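Local coordinates for protein putative metallopeptidase (Shewanella baltica OS155, PDB 3IEH) that probably acts as a zinc-dependent hydrolase of the M14 metallocarboxypeptidase family, with a single zinc ion bound in its active site, at residues Asn27-Met41 against Trp84-Phe98. Residues are numbered along the deposited sequence; the frame is centred on the assembly and turned at random. Where two conformers were deposited one is given.
Sequences NFYLLLEQEMTRLGM and WGLLHFLSEASADLF
The carbonyl oxygen A93 O is gripped end-on by R38, whose NH1 and NH2 each donate to it at 2.7 Å, in the guanidinium plane; NH1 also lies in the carbonyl plane. R38 reaches this far because its chain runs extended through chi2 (178°) before bending at chi3. Side-on, R38 NE donates to E35 OE1 at 2.9 Å and NH2 to that same oxygen, a salt bridge within the helix. Held along two edges, the guanidinium can hardly turn, and L39 CG lies over one face, toward its rim. With an alanine at E35 the carboxylate is gone, and R38 would probably be freer to swing off A93 O.

Next to this, L90 is a knob in a hole made by L32, E35, M36 and L39; its CD1 meets the selenomethionine methyl M36 CE at 3.6 Å, while CD2 faces L39 CD1. L87 lays CD2 against the backbone of L32 and CD1 against F28. The F28 ring stands edge-to-face on W84, planes at 84°, with F28 CD1 over the middle of the indole; W84 NE1 is hydrogen-bonded to S22 O. At the other end a Schellman motif closes helix 25-39 at G40, and M41 makes a Met-aromatic contact, its SE 3.8 Å from F98 CZ.

The two helix segments run side by side, axes 10.0 Å apart and crossing at 34°, beside the mixed eight-stranded sheet, as expected of the M14 alpha/beta fold. L105 of strand 102-106 touches L90 on one helix and M41 just past the other, while helix 253-271 packs against helix 81-91 through L86, H88 and F89.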
ATOM      1  N   ASN A  27      -0.592 -15.275  12.442  1.00 17.78           N
ATOM      2  CA  ASN A  27      -0.884 -14.259  13.436  1.00 17.99           C
ATOM      3  C   ASN A  27      -1.403 -12.973  12.772  1.00 16.21           C
ATOM      4  O   ASN A  27      -2.347 -12.348  13.263  1.00 15.10           O
ATOM      5  CB  ASN A  27       0.351 -14.002  14.304  1.00 19.32           C
ATOM      6  CG  ASN A  27       0.058 -13.063  15.450  1.00 24.32           C
ATOM      7  OD1 ASN A  27      -0.962 -13.218  16.131  1.00 29.48           O
ATOM      8  ND2 ASN A  27       0.934 -12.064  15.657  1.00 25.81           N
ATOM      9  N   PHE A  28      -0.819 -12.612  11.628  1.00 16.79           N
ATOM     10  CA  PHE A  28      -1.260 -11.432  10.879  1.00 16.19           C
ATOM     11  C   PHE A  28      -2.756 -11.492  10.599  1.00 15.13           C
ATOM     12  O   PHE A  28      -3.502 -10.560  10.921  1.00 17.01           O
ATOM     13  CB  PHE A  28      -0.476 -11.252   9.550  1.00 18.80           C
ATOM     14  CG  PHE A  28      -0.989 -10.121   8.707  1.00 12.68           C
ATOM     15  CD1 PHE A  28      -0.609  -8.827   8.965  1.00 17.10           C
ATOM     16  CD2 PHE A  28      -1.898 -10.350   7.712  1.00  9.14           C
ATOM     17  CE1 PHE A  28      -1.107  -7.792   8.227  1.00 19.30           C
ATOM     18  CE2 PHE A  28      -2.407  -9.320   6.987  1.00 11.62           C
ATOM     19  CZ  PHE A  28      -2.025  -8.037   7.252  1.00 11.19           C
ATOM     20  N   TYR A  29      -3.198 -12.595  10.027  1.00 14.73           N
ATOM     21  CA  TYR A  29      -4.613 -12.766   9.689  1.00 17.25           C
ATOM     22  C   TYR A  29      -5.568 -12.858  10.881  1.00 18.77           C
ATOM     23  O   TYR A  29      -6.710 -12.415  10.784  1.00 20.01           O
ATOM     24  CB  TYR A  29      -4.807 -14.005   8.828  1.00 17.35           C
ATOM     25  CG  TYR A  29      -4.363 -13.844   7.396  1.00 21.89           C
ATOM     26  CD1 TYR A  29      -4.782 -12.769   6.628  1.00 21.61           C
ATOM     27  CD2 TYR A  29      -3.560 -14.794   6.796  1.00 23.52           C
ATOM     28  CE1 TYR A  29      -4.394 -12.649   5.288  1.00 25.66           C
ATOM     29  CE2 TYR A  29      -3.180 -14.686   5.482  1.00 24.57           C
ATOM     30  CZ  TYR A  29      -3.590 -13.612   4.729  1.00 26.30           C
ATOM     31  OH  TYR A  29      -3.176 -13.523   3.411  1.00 28.59           O
ATOM     32  N   LEU A  30      -5.120 -13.479  11.969  1.00 20.44           N
ATOM     33  CA  LEU A  30      -5.899 -13.552  13.216  1.00 20.88           C
ATOM     34  C   LEU A  30      -6.217 -12.145  13.716  1.00 21.61           C
ATOM     35  O   LEU A  30      -7.352 -11.853  14.031  1.00 24.14           O
ATOM     36  CB  LEU A  30      -5.115 -14.334  14.280  1.00 20.23           C
ATOM     37  CG  LEU A  30      -5.681 -14.377  15.698  1.00 24.10           C
ATOM     38  CD1 LEU A  30      -7.106 -14.913  15.695  1.00 26.02           C
ATOM     39  CD2 LEU A  30      -4.808 -15.230  16.614  1.00 24.18           C
ATOM     40  N   LEU A  31      -5.208 -11.273  13.778  1.00 23.49           N
ATOM     41  CA  LEU A  31      -5.412  -9.890  14.207  1.00 23.20           C
ATOM     42  C   LEU A  31      -6.186  -9.105  13.126  1.00 23.53           C
ATOM     43  O   LEU A  31      -6.987  -8.233  13.438  1.00 25.43           O
ATOM     44  CB  LEU A  31      -4.078  -9.186  14.506  1.00 22.82           C
ATOM     45  CG  LEU A  31      -3.106  -9.804  15.534  1.00 31.31           C
ATOM     46  CD1 LEU A  31      -1.801  -9.020  15.559  1.00 33.88           C
ATOM     47  CD2 LEU A  31      -3.687  -9.931  16.965  1.00 30.81           C
ATOM     48  N   LEU A  32      -5.950  -9.408  11.858  1.00 20.72           N
ATOM     49  CA  LEU A  32      -6.643  -8.714  10.807  1.00 21.12           C
ATOM     50  C   LEU A  32      -8.141  -8.999  10.909  1.00 21.80           C
ATOM     51  O   LEU A  32      -8.938  -8.088  10.905  1.00 21.72           O
ATOM     52  CB  LEU A  32      -6.117  -9.130   9.424  1.00 21.73           C
ATOM     53  CG  LEU A  32      -6.720  -8.344   8.253  1.00 20.48           C
ATOM     54  CD1 LEU A  32      -6.370  -6.854   8.375  1.00 23.14           C
ATOM     55  CD2 LEU A  32      -6.246  -8.909   6.924  1.00 18.85           C
ATOM     56  N   GLU A  33      -8.501 -10.273  10.981  1.00 22.15           N
ATOM     57  CA  GLU A  33      -9.880 -10.668  11.168  1.00 23.30           C
ATOM     58  C   GLU A  33     -10.478  -9.950  12.390  1.00 22.60           C
ATOM     59  O   GLU A  33     -11.565  -9.368  12.272  1.00 21.53           O
ATOM     60  CB  GLU A  33     -10.027 -12.193  11.316  1.00 22.83           C
ATOM     61  CG  GLU A  33      -9.673 -13.002  10.059  1.00 29.90           C
ATOM     62  N   GLN A  34      -9.783  -9.958  13.534  1.00 21.15           N
ATOM     63  CA  GLN A  34     -10.371  -9.356  14.735  1.00 21.86           C
ATOM     64  C   GLN A  34     -10.657  -7.875  14.515  1.00 22.31           C
ATOM     65  O   GLN A  34     -11.738  -7.400  14.842  1.00 22.11           O
ATOM     66  CB  GLN A  34      -9.527  -9.585  15.996  1.00 22.83           C
ATOM     67  CG  GLN A  34      -9.567 -11.041  16.546  1.00 25.84           C
ATOM     68  N   GLU A  35      -9.711  -7.158  13.925  1.00 23.68           N
ATOM     69  CA  GLU A  35      -9.894  -5.727  13.663  1.00 26.29           C
ATOM     70  C   GLU A  35     -10.989  -5.431  12.630  1.00 25.49           C
ATOM     71  O   GLU A  35     -11.745  -4.489  12.807  1.00 27.60           O
ATOM     72  CB  GLU A  35      -8.568  -5.050  13.278  1.00 25.83           C
ATOM     73  CG  GLU A  35      -7.594  -4.976  14.430  1.00 29.67           C
ATOM     74  CD  GLU A  35      -8.193  -4.283  15.660  1.00 39.24           C
ATOM     75  OE1 GLU A  35      -8.949  -3.313  15.480  1.00 49.05           O
ATOM     76  OE2 GLU A  35      -7.926  -4.695  16.811  1.00 49.07           O
HETATM   77  N   MSE A  36     -11.084  -6.254  11.589  1.00 25.79           N
HETATM   78  CA  MSE A  36     -12.097  -6.111  10.542  1.00 24.19           C
HETATM   79  C   MSE A  36     -13.491  -6.374  11.080  1.00 24.02           C
HETATM   80  O   MSE A  36     -14.433  -5.689  10.686  1.00 22.17           O
HETATM   81  CB  MSE A  36     -11.844  -7.111   9.402  1.00 23.31           C
HETATM   82  CG  MSE A  36     -10.552  -6.945   8.620  1.00 30.51           C
HETATM   83 SE   MSE A  36     -10.409  -5.255   7.689  0.75 23.49          SE
HETATM   84  CE  MSE A  36     -10.234  -4.120   9.212  1.00 22.58           C
ATOM     85  N   THR A  37     -13.613  -7.391  11.947  1.00 24.33           N
ATOM     86  CA  THR A  37     -14.892  -7.782  12.549  1.00 24.59           C
ATOM     87  C   THR A  37     -15.342  -6.729  13.560  1.00 25.49           C
ATOM     88  O   THR A  37     -16.521  -6.401  13.615  1.00 25.40           O
ATOM     89  CB  THR A  37     -14.830  -9.178  13.234  1.00 25.35           C
ATOM     90  OG1 THR A  37     -14.497 -10.171  12.265  1.00 24.47           O
ATOM     91  CG2 THR A  37     -16.186  -9.565  13.833  1.00 28.11           C
ATOM     92  N   ARG A  38     -14.399  -6.188  14.336  1.00 24.46           N
ATOM     93  CA  ARG A  38     -14.698  -5.133  15.288  1.00 22.55           C
ATOM     94  C   ARG A  38     -15.121  -3.862  14.543  1.00 23.29           C
ATOM     95  O   ARG A  38     -15.952  -3.134  15.024  1.00 19.89           O
ATOM     96  CB  ARG A  38     -13.475  -4.844  16.174  1.00 23.41           C
ATOM     97  CG  ARG A  38     -13.585  -3.556  17.016  1.00 21.17           C
ATOM     98  CD  ARG A  38     -12.370  -3.318  17.923  1.00 20.31           C
ATOM     99  NE  ARG A  38     -11.209  -2.769  17.190  1.00 25.87           N
ATOM    100  CZ  ARG A  38     -11.098  -1.504  16.770  1.00 26.65           C
ATOM    101  NH1 ARG A  38     -12.070  -0.616  16.962  1.00 26.36           N
ATOM    102  NH2 ARG A  38     -10.002  -1.110  16.141  1.00 30.49           N
ATOM    103  N   LEU A  39     -14.536  -3.588  13.379  1.00 22.54           N
ATOM    104  CA  LEU A  39     -14.882  -2.379  12.643  1.00 22.16           C
ATOM    105  C   LEU A  39     -16.142  -2.519  11.776  1.00 22.45           C
ATOM    106  O   LEU A  39     -16.673  -1.530  11.303  1.00 23.23           O
ATOM    107  CB  LEU A  39     -13.693  -1.903  11.795  1.00 20.23           C
ATOM    108  CG  LEU A  39     -12.522  -1.370  12.614  1.00 21.82           C
ATOM    109  CD1 LEU A  39     -11.255  -1.396  11.727  1.00 13.64           C
ATOM    110  CD2 LEU A  39     -12.819   0.056  13.207  1.00 14.51           C
ATOM    111  N   GLY A  40     -16.626  -3.731  11.552  1.00 24.58           N
ATOM    112  CA  GLY A  40     -17.824  -3.899  10.718  1.00 23.15           C
ATOM    113  C   GLY A  40     -17.514  -3.823   9.236  1.00 23.44           C
ATOM    114  O   GLY A  40     -18.396  -3.593   8.425  1.00 23.33           O
HETATM  115  N   MSE A  41     -16.258  -4.057   8.867  1.00 24.05           N
HETATM  116  CA  MSE A  41     -15.868  -4.013   7.460  1.00 23.01           C
HETATM  117  C   MSE A  41     -16.281  -5.251   6.695  1.00 21.91           C
HETATM  118  O   MSE A  41     -16.307  -6.347   7.238  1.00 21.10           O
HETATM  119  CB  MSE A  41     -14.378  -3.765   7.342  1.00 24.00           C
HETATM  120  CG  MSE A  41     -14.042  -2.408   7.903  1.00 21.60           C
HETATM  121 SE   MSE A  41     -12.362  -1.787   7.326  0.75 26.19          SE
HETATM  122  CE  MSE A  41     -12.751  -1.428   5.463  1.00 23.96           C
ATOM    123  N   TRP A  84       1.775  -4.808   8.563  1.00 16.55           N
ATOM    124  CA  TRP A  84       1.746  -4.701  10.049  1.00 15.33           C
ATOM    125  C   TRP A  84       1.444  -3.266  10.479  1.00 16.09           C
ATOM    126  O   TRP A  84       0.781  -3.019  11.502  1.00 15.99           O
ATOM    127  CB  TRP A  84       3.032  -5.219  10.712  1.00 13.61           C
ATOM    128  CG  TRP A  84       3.239  -6.715  10.560  1.00 12.80           C
ATOM    129  CD1 TRP A  84       4.062  -7.339   9.674  1.00 16.67           C
ATOM    130  CD2 TRP A  84       2.597  -7.764  11.304  1.00 13.50           C
ATOM    131  NE1 TRP A  84       3.989  -8.705   9.825  1.00 17.09           N
ATOM    132  CE2 TRP A  84       3.097  -8.989  10.823  1.00 15.27           C
ATOM    133  CE3 TRP A  84       1.676  -7.786  12.347  1.00 15.70           C
ATOM    134  CZ2 TRP A  84       2.679 -10.219  11.334  1.00 18.72           C
ATOM    135  CZ3 TRP A  84       1.267  -9.019  12.857  1.00 11.23           C
ATOM    136  CH2 TRP A  84       1.751 -10.209  12.338  1.00 10.03           C
ATOM    137  N   GLY A  85       1.936  -2.317   9.689  1.00 15.69           N
ATOM    138  CA  GLY A  85       1.605  -0.913   9.880  1.00 14.67           C
ATOM    139  C   GLY A  85       0.114  -0.678   9.756  1.00 14.54           C
ATOM    140  O   GLY A  85      -0.449   0.115  10.502  1.00 17.04           O
ATOM    141  N   LEU A  86      -0.531  -1.370   8.824  1.00 18.01           N
ATOM    142  CA  LEU A  86      -1.993  -1.262   8.657  0.70 18.72           C
ATOM    143  C   LEU A  86      -2.705  -1.838   9.868  1.00 19.31           C
ATOM    144  O   LEU A  86      -3.697  -1.272  10.319  1.00 19.30           O
ATOM    145  CB  LEU A  86      -2.483  -1.942   7.376  0.70 16.99           C
ATOM    146  CG  LEU A  86      -3.943  -1.696   6.977  0.70 21.04           C
ATOM    147  CD1 LEU A  86      -4.401  -0.236   7.177  0.70  6.12           C
ATOM    148  CD2 LEU A  86      -4.160  -2.117   5.519  0.70 17.71           C
ATOM    149  N   LEU A  87      -2.193  -2.944  10.407  1.00 18.33           N
ATOM    150  CA  LEU A  87      -2.796  -3.522  11.600  1.00 19.41           C
ATOM    151  C   LEU A  87      -2.686  -2.545  12.757  1.00 20.20           C
ATOM    152  O   LEU A  87      -3.616  -2.392  13.525  1.00 22.94           O
ATOM    153  CB  LEU A  87      -2.140  -4.856  12.017  1.00 19.34           C
ATOM    154  CG  LEU A  87      -2.644  -6.135  11.348  1.00 25.81           C
ATOM    155  CD1 LEU A  87      -1.827  -7.378  11.848  1.00 17.91           C
ATOM    156  CD2 LEU A  87      -4.147  -6.316  11.634  1.00 30.92           C
ATOM    157  N   HIS A  88      -1.529  -1.910  12.898  1.00 20.16           N
ATOM    158  CA  HIS A  88      -1.325  -0.964  13.962  1.00 19.19           C
ATOM    159  C   HIS A  88      -2.356   0.161  13.875  1.00 19.00           C
ATOM    160  O   HIS A  88      -3.032   0.493  14.856  1.00 15.73           O
ATOM    161  CB  HIS A  88       0.064  -0.366  13.900  1.00 18.59           C
ATOM    162  CG  HIS A  88       0.301   0.618  14.984  1.00 20.90           C
ATOM    163  ND1 HIS A  88      -0.012   1.954  14.848  1.00 20.76           N
ATOM    164  CD2 HIS A  88       0.721   0.451  16.258  1.00 20.89           C
ATOM    165  CE1 HIS A  88       0.252   2.577  15.981  1.00 21.56           C
ATOM    166  NE2 HIS A  88       0.702   1.688  16.852  1.00 16.38           N
ATOM    167  N   PHE A  89      -2.468   0.721  12.682  1.00 18.04           N
ATOM    168  CA  PHE A  89      -3.412   1.787  12.403  1.00 19.49           C
ATOM    169  C   PHE A  89      -4.857   1.408  12.730  1.00 21.09           C
ATOM    170  O   PHE A  89      -5.592   2.209  13.293  1.00 22.83           O
ATOM    171  CB  PHE A  89      -3.289   2.172  10.934  1.00 17.73           C
ATOM    172  CG  PHE A  89      -4.420   2.978  10.421  1.00 22.53           C
ATOM    173  CD1 PHE A  89      -4.425   4.364  10.566  1.00 28.14           C
ATOM    174  CD2 PHE A  89      -5.466   2.366   9.745  1.00 31.69           C
ATOM    175  CE1 PHE A  89      -5.450   5.119  10.059  1.00 33.90           C
ATOM    176  CE2 PHE A  89      -6.510   3.113   9.239  1.00 36.95           C
ATOM    177  CZ  PHE A  89      -6.509   4.499   9.403  1.00 36.76           C
ATOM    178  N   LEU A  90      -5.259   0.192  12.371  1.00 21.45           N
ATOM    179  CA  LEU A  90      -6.620  -0.258  12.606  1.00 22.99           C
ATOM    180  C   LEU A  90      -6.885  -0.452  14.079  1.00 24.13           C
ATOM    181  O   LEU A  90      -7.987  -0.167  14.550  1.00 24.88           O
ATOM    182  CB  LEU A  90      -6.917  -1.566  11.873  1.00 20.94           C
ATOM    183  CG  LEU A  90      -6.934  -1.406  10.357  1.00 24.61           C
ATOM    184  CD1 LEU A  90      -6.968  -2.790   9.672  1.00 21.89           C
ATOM    185  CD2 LEU A  90      -8.077  -0.477   9.908  1.00 15.56           C
ATOM    186  N   SER A  91      -5.881  -0.943  14.800  1.00 23.96           N
ATOM    187  CA  SER A  91      -6.019  -1.185  16.225  1.00 23.87           C
ATOM    188  C   SER A  91      -6.346   0.134  16.916  1.00 24.41           C
ATOM    189  O   SER A  91      -7.064   0.162  17.901  1.00 23.35           O
ATOM    190  CB  SER A  91      -4.760  -1.816  16.813  1.00 21.94           C
ATOM    191  OG  SER A  91      -3.725  -0.862  16.927  1.00 26.66           O
ATOM    192  N   GLU A  92      -5.852   1.231  16.358  1.00 26.83           N
ATOM    193  CA  GLU A  92      -6.113   2.544  16.904  1.00 29.05           C
ATOM    194  C   GLU A  92      -7.360   3.235  16.330  1.00 29.70           C
ATOM    195  O   GLU A  92      -7.614   4.397  16.669  1.00 32.40           O
ATOM    196  CB  GLU A  92      -4.883   3.430  16.719  1.00 30.47           C
ATOM    197  CG  GLU A  92      -3.684   2.975  17.553  1.00 37.71           C
ATOM    198  CD  GLU A  92      -2.522   3.973  17.536  1.00 50.59           C
ATOM    199  OE1 GLU A  92      -2.341   4.682  16.511  1.00 56.99           O
ATOM    200  OE2 GLU A  92      -1.783   4.035  18.554  1.00 57.60           O
ATOM    201  N   ALA A  93      -8.146   2.533  15.510  1.00 27.19           N
ATOM    202  CA  ALA A  93      -9.319   3.111  14.861  1.00 25.67           C
ATOM    203  C   ALA A  93     -10.639   2.630  15.432  1.00 25.25           C
ATOM    204  O   ALA A  93     -10.723   1.529  15.965  1.00 23.51           O
ATOM    205  CB  ALA A  93      -9.283   2.793  13.392  1.00 25.57           C
ATOM    206  N   SER A  94     -11.679   3.459  15.276  1.00 26.28           N
ATOM    207  CA  SER A  94     -13.063   3.084  15.643  1.00 26.59           C
ATOM    208  C   SER A  94     -13.956   3.179  14.416  1.00 25.99           C
ATOM    209  O   SER A  94     -13.587   3.808  13.423  1.00 25.78           O
ATOM    210  CB  SER A  94     -13.631   3.993  16.735  1.00 26.96           C
ATOM    211  OG  SER A  94     -13.937   5.272  16.222  1.00 26.20           O
ATOM    212  N   ALA A  95     -15.137   2.568  14.489  1.00 26.68           N
ATOM    213  CA  ALA A  95     -16.107   2.670  13.400  1.00 27.12           C
ATOM    214  C   ALA A  95     -16.500   4.143  13.157  1.00 28.12           C
ATOM    215  O   ALA A  95     -17.004   4.486  12.083  1.00 28.73           O
ATOM    216  CB  ALA A  95     -17.326   1.804  13.665  1.00 27.37           C
ATOM    217  N   ASP A  96     -16.238   5.020  14.130  1.00 28.09           N
ATOM    218  CA  ASP A  96     -16.426   6.453  13.914  1.00 29.12           C
ATOM    219  C   ASP A  96     -15.654   6.921  12.670  1.00 28.70           C
ATOM    220  O   ASP A  96     -16.055   7.884  12.031  1.00 29.85           O
ATOM    221  CB  ASP A  96     -16.013   7.269  15.149  1.00 28.28           C
ATOM    222  N   LEU A  97     -14.548   6.255  12.327  1.00 27.84           N
ATOM    223  CA  LEU A  97     -13.783   6.620  11.113  1.00 27.16           C
ATOM    224  C   LEU A  97     -14.667   6.652   9.845  1.00 26.63           C
ATOM    225  O   LEU A  97     -14.493   7.523   8.976  1.00 27.19           O
ATOM    226  CB  LEU A  97     -12.606   5.659  10.898  1.00 27.09           C
ATOM    227  CG  LEU A  97     -11.661   5.826   9.691  1.00 24.87           C
ATOM    228  CD1 LEU A  97     -11.029   7.179   9.633  1.00 22.17           C
ATOM    229  CD2 LEU A  97     -10.562   4.752   9.724  1.00 17.66           C
ATOM    230  N   PHE A  98     -15.631   5.737   9.772  1.00 22.68           N
ATOM    231  CA  PHE A  98     -16.461   5.585   8.591  1.00 21.13           C
ATOM    232  C   PHE A  98     -17.516   6.655   8.415  1.00 22.49           C
ATOM    233  O   PHE A  98     -18.268   6.630   7.442  1.00 21.25           O
ATOM    234  CB  PHE A  98     -17.101   4.207   8.575  1.00 20.41           C
ATOM    235  CG  PHE A  98     -16.109   3.085   8.719  1.00 20.89           C
ATOM    236  CD1 PHE A  98     -14.869   3.144   8.076  1.00 28.27           C
ATOM    237  CD2 PHE A  98     -16.415   1.968   9.462  1.00 23.43           C
ATOM    238  CE1 PHE A  98     -13.958   2.124   8.209  1.00 24.35           C
ATOM    239  CE2 PHE A  98     -15.502   0.931   9.585  1.00 27.27           C
ATOM    240  CZ  PHE A  98     -14.285   1.010   8.955  1.00 23.90           C
TER